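Local coordinates for carboxylase (Deinococcus radiodurans, PDB 5H80), which probably catalyses the ATP-dependent carboxylation of biotin with bicarbonate, as the biotin carboxylase part of a single-chain bacterial carboxylase, at residues L321-T326 and Q370-M375. Sequence-based numbering, arbitrary orientation.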
ATOM      1  N   LEU A 321     -14.629  15.391   2.337  1.00 26.78           N
ATOM      2  CA  LEU A 321     -13.990  14.088   2.339  1.00 25.00           C
ATOM      3  C   LEU A 321     -14.979  13.029   2.777  1.00 29.52           C
ATOM      4  O   LEU A 321     -15.893  13.283   3.579  1.00 25.77           O
ATOM      5  CB  LEU A 321     -12.773  14.038   3.237  1.00 24.58           C
ATOM      6  CG  LEU A 321     -11.812  12.820   3.236  1.00 21.08           C
ATOM      7  CD1 LEU A 321     -11.074  12.729   1.905  1.00 25.69           C
ATOM      8  CD2 LEU A 321     -10.854  12.969   4.374  1.00 22.00           C
ATOM      9  N   GLN A 322     -14.871  11.836   2.210  1.00 23.49           N
ATOM     10  CA  GLN A 322     -15.598  10.682   2.785  1.00 27.62           C
ATOM     11  C   GLN A 322     -14.755   9.520   3.287  1.00 23.20           C
ATOM     12  O   GLN A 322     -13.567   9.354   2.825  1.00 21.50           O
ATOM     13  CB  GLN A 322     -16.480  10.068   1.717  1.00 31.41           C
ATOM     14  CG  GLN A 322     -17.801  10.783   1.407  1.00 34.54           C
ATOM     15  CD  GLN A 322     -18.496  10.204   0.234  1.00 32.83           C
ATOM     16  OE1 GLN A 322     -17.884   9.586  -0.662  1.00 31.23           O
ATOM     17  NE2 GLN A 322     -19.823  10.294   0.254  1.00 42.67           N
ATOM     18  N   VAL A 323     -15.391   8.675   4.096  1.00 21.77           N
ATOM     19  CA  VAL A 323     -14.736   7.566   4.729  1.00 21.16           C
ATOM     20  C   VAL A 323     -14.077   6.666   3.638  1.00 19.18           C
ATOM     21  O   VAL A 323     -12.891   6.180   3.876  1.00 23.01           O
ATOM     22  CB  VAL A 323     -15.743   6.664   5.515  1.00 23.02           C
ATOM     23  CG1 VAL A 323     -15.091   5.399   6.007  1.00 25.03           C
ATOM     24  CG2 VAL A 323     -16.192   7.396   6.784  1.00 27.17           C
ATOM     25  N   GLU A 324     -14.814   6.392   2.551  1.00 22.28           N
ATOM     26  CA  GLU A 324     -14.355   5.547   1.491  1.00 24.95           C
ATOM     27  C   GLU A 324     -13.376   6.201   0.478  1.00 20.18           C
ATOM     28  O   GLU A 324     -13.222   5.618  -0.603  1.00 21.15           O
ATOM     29  CB  GLU A 324     -15.522   4.854   0.816  1.00 24.88           C
ATOM     30  CG  GLU A 324     -16.501   5.691   0.152  1.00 21.19           C
ATOM     31  CD  GLU A 324     -17.602   6.299   1.032  1.00 28.51           C
ATOM     32  OE1 GLU A 324     -17.424   6.440   2.259  1.00 26.67           O
ATOM     33  OE2 GLU A 324     -18.675   6.635   0.444  1.00 31.67           O
ATOM     34  N   HIS A 325     -12.811   7.427   0.763  1.00 18.42           N
ATOM     35  CA  HIS A 325     -11.955   8.133  -0.160  1.00 15.52           C
ATOM     36  C   HIS A 325     -10.713   7.177  -0.334  1.00 15.18           C
ATOM     37  O   HIS A 325     -10.174   7.167  -1.451  1.00 19.56           O
ATOM     38  CB  HIS A 325     -11.482   9.458   0.399  1.00 18.88           C
ATOM     39  CG  HIS A 325     -10.479   9.323   1.524  1.00 20.91           C
ATOM     40  ND1 HIS A 325     -10.808   9.062   2.827  1.00 22.31           N
ATOM     41  CD2 HIS A 325      -9.110   9.346   1.491  1.00 22.07           C
ATOM     42  CE1 HIS A 325      -9.701   8.972   3.584  1.00 23.71           C
ATOM     43  NE2 HIS A 325      -8.651   9.146   2.791  1.00 22.98           N
ATOM     44  N   THR A 326     -10.469   6.388   0.711  1.00 17.16           N
ATOM     45  CA  THR A 326      -9.296   5.420   0.628  1.00 20.07           C
ATOM     46  C   THR A 326      -9.279   4.478  -0.624  1.00 19.80           C
ATOM     47  O   THR A 326      -8.159   4.211  -1.260  1.00 19.12           O
ATOM     48  CB  THR A 326      -9.278   4.519   1.816  1.00 24.26           C
ATOM     49  OG1 THR A 326     -10.522   3.845   1.821  1.00 33.37           O
ATOM     50  CG2 THR A 326      -9.077   5.331   3.135  1.00 31.07           C
ATOM     51  N   GLN A 370     -12.620  -1.629   0.011  1.00 19.71           N
ATOM     52  CA  GLN A 370     -12.467  -1.323   1.403  1.00 20.06           C
ATOM     53  C   GLN A 370     -13.486  -2.051   2.223  1.00 18.91           C
ATOM     54  O   GLN A 370     -14.677  -2.113   1.826  1.00 22.78           O
ATOM     55  CB  GLN A 370     -12.649   0.197   1.684  1.00 21.18           C
ATOM     56  CG  GLN A 370     -12.779   0.574   3.212  1.00 23.95           C
ATOM     57  CD  GLN A 370     -12.640   2.040   3.470  1.00 25.50           C
ATOM     58  OE1 GLN A 370     -11.530   2.575   3.580  1.00 25.32           O
ATOM     59  NE2 GLN A 370     -13.745   2.737   3.605  1.00 26.09           N
ATOM     60  N   ALA A 371     -13.066  -2.661   3.299  1.00 23.96           N
ATOM     61  CA  ALA A 371     -14.035  -3.225   4.241  1.00 23.88           C
ATOM     62  C   ALA A 371     -13.930  -2.405   5.589  1.00 23.24           C
ATOM     63  O   ALA A 371     -12.859  -2.110   6.057  1.00 22.30           O
ATOM     64  CB  ALA A 371     -13.829  -4.648   4.477  1.00 24.70           C
ATOM     65  N   ARG A 372     -15.095  -2.010   6.157  1.00 23.66           N
ATOM     66  CA  ARG A 372     -15.070  -1.378   7.473  1.00 24.34           C
ATOM     67  C   ARG A 372     -15.126  -2.462   8.624  1.00 24.80           C
ATOM     68  O   ARG A 372     -16.151  -3.218   8.789  1.00 22.98           O
ATOM     69  CB  ARG A 372     -16.298  -0.493   7.494  1.00 28.03           C
ATOM     70  CG  ARG A 372     -16.336   0.612   6.353  1.00 27.29           C
ATOM     71  CD  ARG A 372     -17.360   1.758   6.662  1.00 28.39           C
ATOM     72  NE  ARG A 372     -17.585   2.677   5.509  1.00 26.24           N
ATOM     73  CZ  ARG A 372     -18.302   3.813   5.572  1.00 27.68           C
ATOM     74  NH1 ARG A 372     -18.723   4.269   6.728  1.00 31.02           N
ATOM     75  NH2 ARG A 372     -18.512   4.543   4.495  1.00 27.07           N
ATOM     76  N   VAL A 373     -14.052  -2.533   9.381  1.00 23.03           N
ATOM     77  CA  VAL A 373     -13.970  -3.360  10.608  1.00 22.08           C
ATOM     78  C   VAL A 373     -14.559  -2.668  11.808  1.00 22.93           C
ATOM     79  O   VAL A 373     -14.035  -1.585  12.176  1.00 25.50           O
ATOM     80  CB  VAL A 373     -12.574  -3.891  10.812  1.00 25.18           C
ATOM     81  CG1 VAL A 373     -12.536  -4.858  11.975  1.00 26.16           C
ATOM     82  CG2 VAL A 373     -12.072  -4.514   9.498  1.00 24.01           C
ATOM     83  N   ASN A 374     -15.693  -3.184  12.279  1.00 25.63           N
ATOM     84  CA  ASN A 374     -16.438  -2.544  13.371  1.00 26.23           C
ATOM     85  C   ASN A 374     -16.433  -3.408  14.667  1.00 26.18           C
ATOM     86  O   ASN A 374     -16.367  -4.621  14.616  1.00 29.30           O
ATOM     87  CB  ASN A 374     -17.876  -2.168  13.023  1.00 25.69           C
ATOM     88  CG  ASN A 374     -18.070  -1.304  11.781  1.00 27.40           C
ATOM     89  OD1 ASN A 374     -17.368  -0.298  11.580  1.00 30.95           O
ATOM     90  ND2 ASN A 374     -19.118  -1.605  11.022  1.00 29.71           N
ATOM     91  N   MET A 375     -16.547  -2.734  15.799  1.00 25.73           N
ATOM     92  CA  MET A 375     -16.807  -3.356  17.105  1.00 28.97           C
ATOM     93  C   MET A 375     -18.305  -3.535  17.129  1.00 36.80           C
ATOM     94  O   MET A 375     -19.037  -2.559  17.174  1.00 42.77           O
ATOM     95  CB  MET A 375     -16.302  -2.388  18.182  1.00 31.74           C
ATOM     96  CG  MET A 375     -16.357  -2.952  19.564  1.00 38.13           C
ATOM     97  SD  MET A 375     -15.478  -1.813  20.624  1.00 42.96           S
ATOM     98  CE  MET A 375     -15.964  -2.556  22.216  1.00 45.79           C
TER
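V323 lays its CG1 methyl over one face of the R372 guanidinium, close to the centre of the group and 3.6 Å from R372 CZ. That branch lies anti to the valine's own backbone N (chi1 172°), while V323 CB sits 3.6 Å from R372 NH2. R372 reaches across from its strand on a chain extended from CG to NE. Its NH2 meets E324 OE1 at 3.1 Å in a salt bridge whose carboxylate and guanidinium planes are turned 41° apart, so the two groups do not pair flat. Neither charge relies on this link alone: NH2 also bridges to E268, and E324 OE2 to K265, giving a chain of alternating charges, K265-E324-R372-E268. Were R372 an alanine, E324 and E268 would probably lose the cation they share and the V323 methyl its flat partner. Q322 to H325 form the QVEH of the RxQVEH motif, leading into helix 325-332; strand 367-374 lies between 264-270 and 421-429 in an antiparallel sheet. As in other biotin carboxylases, the motif and R372 probably line the bicarbonate and biotin site. The loop bends through a type I turn from Q322 to H325, closed by H325 N to Q322 O at 2.9 Å. H325 ND1 gives the same oxygen a second bond of 2.8 Å, nearly in the ring plane, which, with the NE2 bond to R46 and L321 CD1 and T326 CG2 on opposite faces, helps hold the imidazole's rotation. On the helix side, T326 OG1 donates to Q370 OE1, though the modelled separation of 2.4 Å is too short to be taken literally. Q370 NE2 comes to 3.6 Å from E324 CA, beside the turn, and hydrogen-bonds to E268; V323 O is bonded by K424 NZ.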